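PDB 6X9L: aldehyde dehydrogenase family protein from Pseudomonas syringae pv. tomato, which probably oxidises long-chain aliphatic aldehydes such as octanal, using NAD+ as the electron acceptor. Local coordinates for residues 298-303 / 400-405; 350-355 / 384-389. The protein carries 1 engineered substitution. One frame throughout, in Å; residues are numbered along the deposited sequence.

Contact 1. Residues 298-303 / 400-405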
ATOM      1  N   ILE A 298      31.509   1.640   2.012  1.00 46.06           N
ATOM      2  CA  ILE A 298      31.788   2.525   3.141  1.00 46.21           C
ATOM      3  C   ILE A 298      32.809   1.839   4.043  1.00 46.88           C
ATOM      4  O   ILE A 298      32.559   0.742   4.568  1.00 47.28           O
ATOM      5  CB  ILE A 298      30.497   2.882   3.888  1.00 46.09           C
ATOM      6  CG1 ILE A 298      29.540   3.554   2.897  1.00 45.34           C
ATOM      7  CG2 ILE A 298      30.778   3.804   5.058  1.00 46.28           C
ATOM      8  CD1 ILE A 298      28.085   3.453   3.282  1.00 45.39           C
ATOM      9  N   VAL A 299      33.965   2.483   4.210  1.00 47.60           N
ATOM     10  CA  VAL A 299      35.151   1.823   4.759  1.00 48.16           C
ATOM     11  C   VAL A 299      35.895   2.793   5.659  1.00 48.42           C
ATOM     12  O   VAL A 299      35.791   4.018   5.514  1.00 47.96           O
ATOM     13  CB  VAL A 299      36.089   1.324   3.634  1.00 48.15           C
ATOM     14  CG1 VAL A 299      35.404   0.258   2.791  1.00 47.94           C
ATOM     15  CG2 VAL A 299      36.514   2.476   2.741  1.00 47.78           C
ATOM     16  N   PRO A 300      36.652   2.254   6.629  1.00 53.09           N
ATOM     17  CA  PRO A 300      37.423   3.107   7.554  1.00 53.34           C
ATOM     18  C   PRO A 300      38.458   3.959   6.831  1.00 53.18           C
ATOM     19  O   PRO A 300      39.165   3.484   5.943  1.00 53.22           O
ATOM     20  CB  PRO A 300      38.100   2.095   8.489  1.00 53.95           C
ATOM     21  CG  PRO A 300      37.259   0.872   8.407  1.00 53.97           C
ATOM     22  CD  PRO A 300      36.714   0.831   7.006  1.00 53.48           C
ATOM     23  N   ARG A 301      38.565   5.224   7.241  1.00 60.40           N
ATOM     24  CA  ARG A 301      39.433   6.151   6.517  1.00 60.24           C
ATOM     25  C   ARG A 301      40.854   5.619   6.448  1.00 60.79           C
ATOM     26  O   ARG A 301      41.484   5.609   5.383  1.00 60.79           O
ATOM     27  CB  ARG A 301      39.414   7.531   7.174  1.00 60.22           C
ATOM     28  CG  ARG A 301      40.187   8.609   6.414  1.00 60.21           C
ATOM     29  CD  ARG A 301      39.790  10.017   6.879  1.00 60.30           C
ATOM     30  NE  ARG A 301      38.732  10.605   6.043  1.00 59.50           N
ATOM     31  CZ  ARG A 301      37.455  10.739   6.404  1.00 59.28           C
ATOM     32  NH1 ARG A 301      37.058  10.330   7.599  1.00 59.68           N
ATOM     33  NH2 ARG A 301      36.569  11.283   5.572  1.00 58.64           N
ATOM     34  N   ASN A 302      41.379   5.166   7.582  1.00 54.68           N
ATOM     35  CA  ASN A 302      42.738   4.648   7.627  1.00 56.55           C
ATOM     36  C   ASN A 302      42.891   3.380   6.795  1.00 55.99           C
ATOM     37  O   ASN A 302      43.976   2.788   6.755  1.00 57.56           O
ATOM     38  CB  ASN A 302      43.141   4.367   9.068  1.00 58.38           C
ATOM     39  CG  ASN A 302      42.337   3.252   9.683  1.00 57.64           C
ATOM     40  OD1 ASN A 302      41.210   2.965   9.261  1.00 55.72           O
ATOM     41  ND2 ASN A 302      42.909   2.605  10.691  1.00 59.40           N
ATOM     42  N   ARG A 303      41.821   2.928   6.152  1.00 60.53           N
ATOM     43  CA  ARG A 303      41.896   1.756   5.291  1.00 60.38           C
ATOM     44  C   ARG A 303      41.596   2.083   3.833  1.00 59.85           C
ATOM     45  O   ARG A 303      41.660   1.190   2.986  1.00 59.80           O
ATOM     46  CB  ARG A 303      40.945   0.658   5.798  1.00 60.45           C
ATOM     47  CG  ARG A 303      41.311   0.098   7.180  1.00 61.14           C
ATOM     48  CD  ARG A 303      42.584  -0.769   7.137  1.00 62.25           C
ATOM     49  NE  ARG A 303      42.320  -2.152   7.534  1.00 62.54           N
ATOM     50  CZ  ARG A 303      42.873  -3.207   6.948  1.00 62.90           C
ATOM     51  NH1 ARG A 303      43.708  -3.033   5.936  1.00 62.96           N
ATOM     52  NH2 ARG A 303      42.588  -4.435   7.358  1.00 63.24           N
ATOM     53  N   ILE A 400      33.671   5.579   0.076  1.00 46.35           N
ATOM     54  CA  ILE A 400      33.424   6.626   1.071  1.00 47.33           C
ATOM     55  C   ILE A 400      34.081   6.238   2.391  1.00 47.52           C
ATOM     56  O   ILE A 400      33.960   5.092   2.843  1.00 47.28           O
ATOM     57  CB  ILE A 400      31.918   6.863   1.288  1.00 48.09           C
ATOM     58  CG1 ILE A 400      31.239   7.266  -0.019  1.00 47.96           C
ATOM     59  CG2 ILE A 400      31.686   7.889   2.406  1.00 49.31           C
ATOM     60  CD1 ILE A 400      29.737   7.118   0.027  1.00 48.36           C
ATOM     61  N   ALA A 401      34.760   7.199   3.017  1.00 48.51           N
ATOM     62  CA  ALA A 401      35.498   6.955   4.246  1.00 48.70           C
ATOM     63  C   ALA A 401      34.670   7.349   5.459  1.00 49.78           C
ATOM     64  O   ALA A 401      33.813   8.234   5.387  1.00 50.56           O
ATOM     65  CB  ALA A 401      36.813   7.736   4.263  1.00 48.63           C
ATOM     66  N   TYR A 402      34.950   6.686   6.582  1.00 50.84           N
ATOM     67  CA  TYR A 402      34.316   7.004   7.852  1.00 51.76           C
ATOM     68  C   TYR A 402      35.335   6.912   8.991  1.00 51.91           C
ATOM     69  O   TYR A 402      36.340   6.201   8.896  1.00 51.28           O
ATOM     70  CB  TYR A 402      33.102   6.090   8.096  1.00 51.91           C
ATOM     71  CG  TYR A 402      33.417   4.631   8.387  1.00 51.45           C
ATOM     72  CD1 TYR A 402      33.914   4.236   9.631  1.00 51.75           C
ATOM     73  CD2 TYR A 402      33.174   3.637   7.438  1.00 50.73           C
ATOM     74  CE1 TYR A 402      34.190   2.905   9.909  1.00 51.60           C
ATOM     75  CE2 TYR A 402      33.448   2.294   7.714  1.00 50.56           C
ATOM     76  CZ  TYR A 402      33.950   1.938   8.949  1.00 51.10           C
ATOM     77  OH  TYR A 402      34.213   0.618   9.245  1.00 51.27           O
ATOM     78  N   ASP A 403      35.065   7.645  10.073  1.00 66.29           N
ATOM     79  CA  ASP A 403      35.942   7.686  11.237  1.00 66.46           C
ATOM     80  C   ASP A 403      35.382   6.983  12.464  1.00 66.99           C
ATOM     81  O   ASP A 403      36.133   6.767  13.418  1.00 67.13           O
ATOM     82  CB  ASP A 403      36.247   9.139  11.625  1.00 67.20           C
ATOM     83  CG  ASP A 403      36.898   9.927  10.501  1.00 67.00           C
ATOM     84  OD1 ASP A 403      37.989   9.520  10.023  1.00 66.12           O
ATOM     85  OD2 ASP A 403      36.312  10.960  10.099  1.00 67.74           O
ATOM     86  N   THR A 404      34.086   6.668  12.489  1.00 55.05           N
ATOM     87  CA  THR A 404      33.508   5.825  13.527  1.00 55.46           C
ATOM     88  C   THR A 404      32.414   4.965  12.906  1.00 55.37           C
ATOM     89  O   THR A 404      31.856   5.303  11.855  1.00 55.22           O
ATOM     90  CB  THR A 404      32.909   6.628  14.688  1.00 56.45           C
ATOM     91  OG1 THR A 404      31.839   7.440  14.197  1.00 56.97           O
ATOM     92  CG2 THR A 404      33.943   7.497  15.327  1.00 56.34           C
ATOM     93  N   ILE A 405      32.115   3.845  13.577  1.00 47.84           N
ATOM     94  CA  ILE A 405      31.021   2.973  13.156  1.00 47.43           C
ATOM     95  C   ILE A 405      29.687   3.724  13.195  1.00 47.67           C
ATOM     96  O   ILE A 405      28.827   3.531  12.332  1.00 47.18           O
ATOM     97  CB  ILE A 405      30.992   1.703  14.033  1.00 47.90           C
ATOM     98  CG1 ILE A 405      32.302   0.940  13.918  1.00 47.83           C
ATOM     99  CG2 ILE A 405      29.841   0.784  13.640  1.00 47.59           C
ATOM    100  CD1 ILE A 405      32.290  -0.375  14.647  1.00 48.80           C
TER
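Tyr402 has its CG in the crowded position between the backbone N and the carbonyl carbon (chi1 70°). This turns the ring back over strand 298-300. Pro300 lies over one ring face, its CA 3.9 Å from the centroid of the Tyr402 ring in a CH-pi contact 10° off the normal. Ile298 CG2, anti to its own backbone N, comes to the ring edge, 3.4 Å from Tyr402 CD2. The phenol OH is hydrogen-bonded to the backbone O of Leu266 on the next strand. The two segments are parallel neighbours in the central sheet of the aldehyde dehydrogenase catalytic domain. Val299 N donates to Ile400 O at 2.9 Å, nearly along the C=O axis. Val299 O then accepts from Tyr402 N at 3.0 Å, with the donor above the carbonyl plane. Arg301 N reaches Tyr402 O at 2.9 Å, in the carbonyl plane, where the strands end. Beyond this, Arg301 has CG anti to its backbone N and bends at chi3 (-94°). Ala401 CB sits over the centre of one guanidinium face, 3.7 Å from Arg301 CZ. The Asp403 carboxylate meets the guanidinium edge. Arg301 NH1 forms a salt bridge to Asp403 OD2 at 2.7 Å and a weak hydrogen bond to OD1.

Contact 2. Residues 350-355 / 384-389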
ATOM      1  N   ILE A 350      33.831  13.032 -12.305  1.00 44.93           N
ATOM      2  CA  ILE A 350      35.080  13.715 -12.629  1.00 44.86           C
ATOM      3  C   ILE A 350      34.963  15.205 -12.327  1.00 46.81           C
ATOM      4  O   ILE A 350      35.828  15.793 -11.676  1.00 47.81           O
ATOM      5  CB  ILE A 350      35.455  13.487 -14.103  1.00 43.03           C
ATOM      6  CG1 ILE A 350      35.381  12.001 -14.486  1.00 41.18           C
ATOM      7  CG2 ILE A 350      36.818  14.079 -14.387  1.00 43.14           C
ATOM      8  CD1 ILE A 350      36.611  11.215 -14.155  1.00 40.90           C
ATOM      9  N   CYS A 351      33.879  15.837 -12.795  1.00 70.52           N
ATOM     10  CA  CYS A 351      33.795  17.295 -12.735  1.00 72.53           C
ATOM     11  C   CYS A 351      33.566  17.807 -11.325  1.00 74.57           C
ATOM     12  O   CYS A 351      33.861  18.975 -11.057  1.00 76.10           O
ATOM     13  CB  CYS A 351      32.682  17.822 -13.649  1.00 73.22           C
ATOM     14  SG  CYS A 351      33.189  18.150 -15.362  1.00 72.44           S
ATOM     15  N   GLU A 352      33.028  16.981 -10.430  1.00 59.57           N
ATOM     16  CA  GLU A 352      32.803  17.394  -9.057  1.00 61.56           C
ATOM     17  C   GLU A 352      33.968  17.011  -8.159  1.00 61.63           C
ATOM     18  O   GLU A 352      33.883  17.167  -6.940  1.00 63.36           O
ATOM     19  CB  GLU A 352      31.470  16.829  -8.530  1.00 62.52           C
ATOM     20  CG  GLU A 352      31.324  15.322  -8.423  1.00 61.64           C
ATOM     21  CD  GLU A 352      29.868  14.893  -8.142  1.00 63.03           C
ATOM     22  OE1 GLU A 352      29.038  15.739  -7.726  1.00 64.97           O
ATOM     23  OE2 GLU A 352      29.544  13.701  -8.343  1.00 62.11           O
ATOM     24  N   GLY A 353      35.063  16.540  -8.737  1.00 53.95           N
ATOM     25  CA  GLY A 353      36.295  16.406  -8.003  1.00 54.37           C
ATOM     26  C   GLY A 353      36.533  15.078  -7.337  1.00 54.35           C
ATOM     27  O   GLY A 353      37.478  14.968  -6.545  1.00 55.29           O
ATOM     28  N   ALA A 354      35.723  14.064  -7.621  1.00 51.20           N
ATOM     29  CA  ALA A 354      36.005  12.750  -7.073  1.00 51.27           C
ATOM     30  C   ALA A 354      37.344  12.251  -7.602  1.00 49.93           C
ATOM     31  O   ALA A 354      37.861  12.734  -8.612  1.00 48.47           O
ATOM     32  CB  ALA A 354      34.890  11.775  -7.431  1.00 50.60           C
ATOM     33  N   LYS A 355      37.920  11.286  -6.901  1.00 51.19           N
ATOM     34  CA  LYS A 355      39.135  10.636  -7.367  1.00 50.26           C
ATOM     35  C   LYS A 355      38.756   9.481  -8.284  1.00 48.65           C
ATOM     36  O   LYS A 355      37.954   8.624  -7.908  1.00 49.32           O
ATOM     37  CB  LYS A 355      39.973  10.127  -6.193  1.00 52.17           C
ATOM     38  CG  LYS A 355      41.254   9.428  -6.609  1.00 51.45           C
ATOM     39  CD  LYS A 355      41.830   8.637  -5.455  1.00 53.42           C
ATOM     40  CE  LYS A 355      43.345   8.697  -5.413  1.00 53.44           C
ATOM     41  NZ  LYS A 355      43.884   7.750  -4.393  1.00 55.16           N
ATOM     42  N   SER A 384      27.572  14.324  -0.368  1.00 52.40           N
ATOM     43  CA  SER A 384      26.893  15.378  -1.136  1.00 52.33           C
ATOM     44  C   SER A 384      27.167  15.256  -2.633  1.00 51.49           C
ATOM     45  O   SER A 384      26.560  16.009  -3.368  1.00 51.37           O
ATOM     46  CB  SER A 384      27.357  16.693  -0.661  1.00 52.88           C
ATOM     47  OG  SER A 384      28.732  16.832  -0.922  1.00 52.57           O
ATOM     48  N   MET A 385      28.086  14.410  -3.081  1.00 54.49           N
ATOM     49  CA  MET A 385      28.320  14.421  -4.517  1.00 52.91           C
ATOM     50  C   MET A 385      27.142  13.804  -5.272  1.00 52.93           C
ATOM     51  O   MET A 385      26.401  12.961  -4.746  1.00 53.72           O
ATOM     52  CB  MET A 385      29.612  13.681  -4.851  1.00 51.32           C
ATOM     53  CG  MET A 385      30.831  14.317  -4.256  1.00 51.26           C
ATOM     54  SD  MET A 385      32.350  13.571  -4.861  1.00 49.25           S
ATOM     55  CE  MET A 385      33.571  14.700  -4.179  1.00 49.62           C
ATOM     56  N   ARG A 386      26.969  14.252  -6.524  1.00 50.87           N
ATOM     57  CA  ARG A 386      25.939  13.684  -7.388  1.00 50.29           C
ATOM     58  C   ARG A 386      26.102  12.175  -7.524  1.00 48.42           C
ATOM     59  O   ARG A 386      25.131  11.418  -7.395  1.00 47.88           O
ATOM     60  CB  ARG A 386      25.978  14.348  -8.766  1.00 48.28           C
ATOM     61  CG  ARG A 386      25.219  15.657  -8.860  1.00 49.82           C
ATOM     62  CD  ARG A 386      24.927  16.014 -10.301  1.00 48.59           C
ATOM     63  NE  ARG A 386      24.068  15.022 -10.940  1.00 48.16           N
ATOM     64  CZ  ARG A 386      24.033  14.805 -12.254  1.00 46.36           C
ATOM     65  NH1 ARG A 386      24.816  15.508 -13.055  1.00 45.19           N
ATOM     66  NH2 ARG A 386      23.227  13.877 -12.766  1.00 45.85           N
ATOM     67  N   ILE A 387      27.324  11.715  -7.800  1.00 47.15           N
ATOM     68  CA  ILE A 387      27.532  10.285  -7.967  1.00 44.61           C
ATOM     69  C   ILE A 387      27.256   9.495  -6.685  1.00 46.65           C
ATOM     70  O   ILE A 387      27.085   8.273  -6.749  1.00 44.43           O
ATOM     71  CB  ILE A 387      28.958  10.017  -8.478  1.00 42.41           C
ATOM     72  CG1 ILE A 387      29.991  10.643  -7.544  1.00 44.74           C
ATOM     73  CG2 ILE A 387      29.133  10.553  -9.890  1.00 39.91           C
ATOM     74  CD1 ILE A 387      31.398  10.160  -7.819  1.00 43.06           C
ATOM     75  N   ALA A 388      27.205  10.151  -5.519  1.00 44.98           N
ATOM     76  CA  ALA A 388      26.877   9.455  -4.282  1.00 45.11           C
ATOM     77  C   ALA A 388      25.383   9.437  -3.993  1.00 43.86           C
ATOM     78  O   ALA A 388      24.891   8.483  -3.376  1.00 42.71           O
ATOM     79  CB  ALA A 388      27.611  10.089  -3.092  1.00 47.74           C
ATOM     80  N   ARG A 389      24.652  10.461  -4.430  1.00 59.40           N
ATOM     81  CA  ARG A 389      23.228  10.558  -4.132  1.00 58.76           C
ATOM     82  C   ARG A 389      22.345   9.888  -5.169  1.00 56.09           C
ATOM     83  O   ARG A 389      21.250   9.434  -4.825  1.00 55.10           O
ATOM     84  CB  ARG A 389      22.803  12.026  -4.021  1.00 61.09           C
ATOM     85  CG  ARG A 389      23.212  12.705  -2.732  1.00 62.92           C
ATOM     86  CD  ARG A 389      23.077  14.208  -2.828  1.00 64.57           C
ATOM     87  NE  ARG A 389      23.062  14.800  -1.496  1.00 65.69           N
ATOM     88  CZ  ARG A 389      22.865  16.091  -1.256  1.00 66.78           C
ATOM     89  NH1 ARG A 389      22.662  16.921  -2.272  1.00 67.05           N
ATOM     90  NH2 ARG A 389      22.868  16.553  -0.008  1.00 67.42           N
TER
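Glu352 follows helix 336-351, which closes in a Schellman motif with Gly353, at positive phi, as the C-prime residue. The Glu352 carboxylate binds the N-terminal end of the short helix 386-389. The side chain leaves the backbone with CG in the crowded position between N and the carbonyl carbon (chi1 64°). Beyond CG it is extended, so the acid group reaches straight across. OE1 of Glu352 accepts from Arg386 N at 2.8 Å, and OE2 of Glu352 from Ile387 N at 3.0 Å. Both oxygens use their syn lone pairs, so one carboxylate bridges two successive N-H groups. The helix end probably stabilises the negative charge. Met385, the N-cap residue, is also extended beyond CG. It runs obliquely past the glutamate, and its CE ends 3.7 Å from Glu352 O. Arg386 instead bends at chi3 (63°), and its NE forms a salt bridge with Glu390. Ala354 CB packs 4.0 Å from Met385 SD. Ile387 has CG1 in its crowded position (chi1 56°), which lays that branch beside OE2 of Glu352. From there CD1 of Ile387 extends to within 3.9 Å of Ala354 CB.

Contact 1 is largely buried and joins two adjacent parallel strands inside the seven-stranded sheet. Contact 2 lies at the surface and joins the end of one helix to the start of another. Backbone bonds carry contact 1, with an aromatic ring packed against the neighbouring strand and a salt bridge at the exposed end. In contact 2 a single carboxylate accepts both hydrogen bonds, and the apolar packing is slight. The loop closed by contact 1 contains contact 2, and helix 386-389 precedes strand 396-402 in the chain. Their centres are about 18 Å apart and they do not touch. Contact 1 lies away from the NAD+ and octanal sites, whereas the Arg386 side chain is about 10 Å from that of Glu391, which binds NAD+.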